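Local coordinates for type III secretion system effector protein ExoU (Pseudomonas fluorescens, PDB 4QMK) that probably acts as a patatin-like phospholipase A2 toxin, delivered by type III secretion and brought to the plasma membrane by a domain that binds phosphatidylinositol 4,5-bisphosphate, at residues Leu152-Gly164 with Ser633-Trp647. Sequence-based numbering, arbitrary orientation. Where two conformers were deposited one is given.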
# COMPACT_ATOMS: atom_id res chain seq x y z
N LEU A 152 17.77 -9.29 -6.76
CA LEU A 152 16.42 -9.56 -6.33
C LEU A 152 16.23 -10.91 -5.68
O LEU A 152 15.38 -11.07 -4.78
CB LEU A 152 15.46 -9.46 -7.50
CG LEU A 152 15.06 -8.05 -7.85
CD1 LEU A 152 14.24 -8.05 -9.12
CD2 LEU A 152 14.30 -7.45 -6.70
N GLY A 153 16.99 -11.88 -6.15
CA GLY A 153 16.85 -13.22 -5.64
C GLY A 153 17.36 -13.26 -4.22
O GLY A 153 16.69 -13.77 -3.34
N LYS A 154 18.54 -12.69 -4.02
CA LYS A 154 19.13 -12.66 -2.70
C LYS A 154 18.22 -11.95 -1.69
O LYS A 154 17.84 -12.52 -0.65
CB LYS A 154 20.49 -11.99 -2.76
CG LYS A 154 21.55 -12.92 -3.22
CD LYS A 154 22.72 -12.20 -3.85
CE LYS A 154 23.81 -13.21 -4.21
NZ LYS A 154 24.78 -12.63 -5.17
N LEU A 155 17.85 -10.73 -2.02
CA LEU A 155 17.12 -9.91 -1.10
C LEU A 155 15.88 -10.61 -0.59
O LEU A 155 15.75 -10.85 0.62
CB LEU A 155 16.77 -8.59 -1.75
CG LEU A 155 17.93 -7.61 -1.90
CD1 LEU A 155 17.52 -6.51 -2.86
CD2 LEU A 155 18.36 -6.99 -0.59
N VAL A 156 15.03 -11.05 -1.50
CA VAL A 156 13.73 -11.62 -1.09
C VAL A 156 13.79 -12.92 -0.30
O VAL A 156 12.94 -13.15 0.59
CB VAL A 156 12.81 -11.83 -2.29
CG1 VAL A 156 11.47 -12.43 -1.87
CG2 VAL A 156 12.55 -10.50 -2.93
N ARG A 157 14.79 -13.76 -0.60
CA ARG A 157 14.90 -15.06 0.05
C ARG A 157 15.54 -14.93 1.42
O ARG A 157 15.36 -15.79 2.24
CB ARG A 157 15.64 -16.09 -0.86
CG ARG A 157 14.76 -16.57 -2.03
CD ARG A 157 15.25 -17.81 -2.76
NE ARG A 157 16.36 -17.52 -3.66
CZ ARG A 157 16.25 -17.18 -4.95
NH1 ARG A 157 15.07 -17.11 -5.56
NH2 ARG A 157 17.35 -16.93 -5.67
N SER A 158 16.24 -13.82 1.67
CA SER A 158 17.02 -13.61 2.89
C SER A 158 16.35 -12.80 3.99
O SER A 158 16.98 -12.52 4.99
CB SER A 158 18.28 -12.83 2.53
OG SER A 158 17.94 -11.48 2.23
N LEU A 159 15.11 -12.40 3.81
CA LEU A 159 14.44 -11.54 4.76
C LEU A 159 14.19 -12.18 6.19
O LEU A 159 13.74 -13.32 6.34
CB LEU A 159 13.13 -11.05 4.15
CG LEU A 159 13.29 -10.28 2.82
CD1 LEU A 159 11.95 -9.83 2.33
CD2 LEU A 159 14.19 -9.07 2.98
N PRO A 160 14.51 -11.42 7.25
CA PRO A 160 14.26 -11.94 8.59
C PRO A 160 12.81 -12.38 8.75
O PRO A 160 12.52 -13.37 9.42
CB PRO A 160 14.57 -10.76 9.49
CG PRO A 160 14.45 -9.53 8.62
CD PRO A 160 14.82 -9.97 7.25
N GLY A 161 11.91 -11.63 8.13
CA GLY A 161 10.51 -11.93 8.16
C GLY A 161 9.99 -12.02 6.73
O GLY A 161 9.99 -11.02 5.98
N PRO A 162 9.50 -13.21 6.37
CA PRO A 162 9.00 -13.46 5.07
C PRO A 162 7.91 -12.48 4.59
O PRO A 162 7.03 -12.08 5.36
CB PRO A 162 8.40 -14.82 5.20
CG PRO A 162 7.86 -14.86 6.62
CD PRO A 162 8.96 -14.17 7.37
N VAL A 163 8.00 -12.12 3.30
CA VAL A 163 6.99 -11.32 2.64
C VAL A 163 6.12 -12.33 1.88
O VAL A 163 6.38 -13.56 1.83
CB VAL A 163 7.60 -10.29 1.63
CG1 VAL A 163 8.62 -9.37 2.30
CG2 VAL A 163 8.21 -10.98 0.39
N GLY A 164 5.11 -11.79 1.22
CA GLY A 164 4.15 -12.59 0.50
C GLY A 164 4.62 -13.23 -0.79
O GLY A 164 4.35 -14.39 -1.01
N SER A 633 29.68 -16.79 -3.60
CA SER A 633 28.26 -16.47 -3.87
C SER A 633 27.73 -15.41 -2.92
O SER A 633 26.67 -15.57 -2.35
CB SER A 633 27.35 -17.70 -3.88
OG SER A 633 27.48 -18.40 -5.11
N LYS A 634 28.51 -14.34 -2.78
CA LYS A 634 28.13 -13.13 -2.04
C LYS A 634 27.48 -13.48 -0.72
O LYS A 634 27.91 -14.42 -0.06
CB LYS A 634 27.21 -12.26 -2.93
CG LYS A 634 27.68 -12.05 -4.38
CD LYS A 634 29.01 -11.33 -4.49
CE LYS A 634 29.45 -11.25 -5.94
NZ LYS A 634 30.81 -10.66 -6.08
N PRO A 635 26.53 -12.63 -0.27
CA PRO A 635 25.64 -12.98 0.84
C PRO A 635 24.40 -13.75 0.38
O PRO A 635 23.92 -13.55 -0.75
CB PRO A 635 25.20 -11.62 1.39
CG PRO A 635 26.25 -10.67 0.94
CD PRO A 635 26.66 -11.17 -0.40
N PHE A 636 23.89 -14.63 1.25
CA PHE A 636 22.65 -15.38 1.03
C PHE A 636 22.70 -16.50 -0.02
O PHE A 636 21.91 -16.51 -0.98
CB PHE A 636 21.49 -14.40 0.74
CG PHE A 636 21.43 -13.24 1.70
CD1 PHE A 636 21.30 -13.47 3.07
CD2 PHE A 636 21.51 -11.93 1.23
CE1 PHE A 636 21.25 -12.40 3.96
CE2 PHE A 636 21.46 -10.86 2.12
CZ PHE A 636 21.33 -11.09 3.48
N SER A 637 23.62 -17.46 0.20
CA SER A 637 23.74 -18.67 -0.64
C SER A 637 22.56 -19.64 -0.35
O SER A 637 21.62 -19.65 -1.12
CB SER A 637 25.10 -19.35 -0.43
OG SER A 637 26.16 -18.56 -0.96
N SER A 638 22.62 -20.41 0.75
CA SER A 638 21.48 -21.28 1.20
C SER A 638 20.46 -20.56 2.08
O SER A 638 20.39 -20.77 3.34
CB SER A 638 21.91 -22.53 2.01
OG SER A 638 20.89 -22.94 3.00
N THR A 639 19.60 -19.81 1.45
CA THR A 639 18.51 -19.29 2.21
C THR A 639 17.57 -20.41 2.76
O THR A 639 16.78 -20.10 3.59
CB THR A 639 17.70 -18.23 1.41
OG1 THR A 639 17.04 -18.84 0.29
CG2 THR A 639 18.62 -17.05 0.93
N THR A 640 17.68 -21.68 2.37
CA THR A 640 16.63 -22.66 2.71
C THR A 640 16.45 -22.94 4.20
O THR A 640 15.32 -22.91 4.73
CB THR A 640 16.78 -24.02 1.96
OG1 THR A 640 16.91 -23.81 0.55
CG2 THR A 640 15.58 -24.93 2.16
N VAL A 641 17.54 -23.26 4.88
CA VAL A 641 17.49 -23.50 6.29
C VAL A 641 17.09 -22.23 6.99
O VAL A 641 16.31 -22.26 7.93
CB VAL A 641 18.86 -24.05 6.86
CG1 VAL A 641 18.85 -24.12 8.37
CG2 VAL A 641 19.14 -25.44 6.30
N GLU A 642 17.65 -21.11 6.56
CA GLU A 642 17.36 -19.81 7.18
C GLU A 642 15.88 -19.46 7.05
O GLU A 642 15.24 -19.04 8.03
CB GLU A 642 18.24 -18.74 6.56
CG GLU A 642 19.70 -18.90 6.94
CD GLU A 642 19.84 -18.86 8.43
OE1 GLU A 642 19.44 -17.81 8.97
OE2 GLU A 642 20.31 -19.86 9.04
N GLN A 643 15.33 -19.65 5.85
CA GLN A 643 13.90 -19.41 5.62
C GLN A 643 13.05 -20.38 6.46
O GLN A 643 12.06 -19.98 7.08
CB GLN A 643 13.59 -19.55 4.13
CG GLN A 643 14.13 -18.41 3.28
CD GLN A 643 14.06 -18.71 1.80
OE1 GLN A 643 14.80 -19.56 1.25
NE2 GLN A 643 13.19 -17.99 1.12
N ALA A 644 13.47 -21.64 6.54
CA ALA A 644 12.74 -22.63 7.32
C ALA A 644 12.62 -22.18 8.76
O ALA A 644 11.59 -22.38 9.34
CB ALA A 644 13.40 -23.98 7.24
N LYS A 645 13.66 -21.56 9.32
CA LYS A 645 13.58 -21.07 10.69
C LYS A 645 12.68 -19.84 10.76
O LYS A 645 11.78 -19.77 11.57
CB LYS A 645 14.94 -20.67 11.23
CG LYS A 645 15.96 -21.78 11.26
CD LYS A 645 17.28 -21.28 11.80
CE LYS A 645 18.36 -22.28 11.51
NZ LYS A 645 19.66 -21.91 12.12
N ALA A 646 12.93 -18.88 9.88
CA ALA A 646 12.15 -17.64 9.82
C ALA A 646 10.63 -17.84 9.66
O ALA A 646 9.87 -16.96 10.03
CB ALA A 646 12.64 -16.79 8.66
N TRP A 647 10.19 -18.94 9.06
CA TRP A 647 8.76 -19.16 8.90
C TRP A 647 8.13 -19.94 10.06
O TRP A 647 6.95 -20.16 10.05
CB TRP A 647 8.47 -19.88 7.59
CG TRP A 647 8.59 -19.05 6.29
CD1 TRP A 647 9.72 -18.56 5.71
CD2 TRP A 647 7.52 -18.76 5.36
NE1 TRP A 647 9.43 -17.92 4.52
CE2 TRP A 647 8.08 -18.04 4.28
CE3 TRP A 647 6.13 -19.00 5.36
CZ2 TRP A 647 7.33 -17.57 3.22
CZ3 TRP A 647 5.38 -18.52 4.31
CH2 TRP A 647 5.97 -17.81 3.25
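The end of helix 140-157 and the loop after it run alongside segment 633-647 in the same chain direction, Lys154 facing Phe636, Ser158 facing Thr639 and Pro162 facing Trp647, CA atoms 5.8 to 6.9 Å apart. No clear hydrogen bond crosses; much of the packing sets methylenes and methyls against carbonyl oxygens. Lys154, extended beyond CG, passes CG, CD and CE over Pro635 O, CG lying 3.5 Å from it, while Lys154 CB meets the edge of the Phe636 ring. Ser158 CB lies over one face of Phe636, modelled too close for the distance to carry weight, with Pro635 CB off-centre over the opposite face. Thr639 crosses Arg157 at about a right angle, its OG1 3.3 Å from Arg157 CB; chi3 of -77° bends the arginine, carrying the guanidinium to hydrogen bonds from NH1 to Gln256 OE1 and NH2 to Phe251 O. Gln643 CG packs against the carbonyl of Arg157, and Ala646 CB rests 3.5 Å from Pro160 O. Pro162 CB sits over the five-membered ring of Trp647 in a CH-pi contact, 3.7 Å from its centroid and 30° off the normal. The contact joins the patatin-like phospholipase region to the C-terminal region. Helix 639-646 packs on helices 555-585 and 611-624, Trp647 meeting Phe576 edge-to-face, while Arg157 reaches strands 242-251 and 254-260, and Ser158 OG accepts a hydrogen bond from Trp144 NE1 of the second subunit.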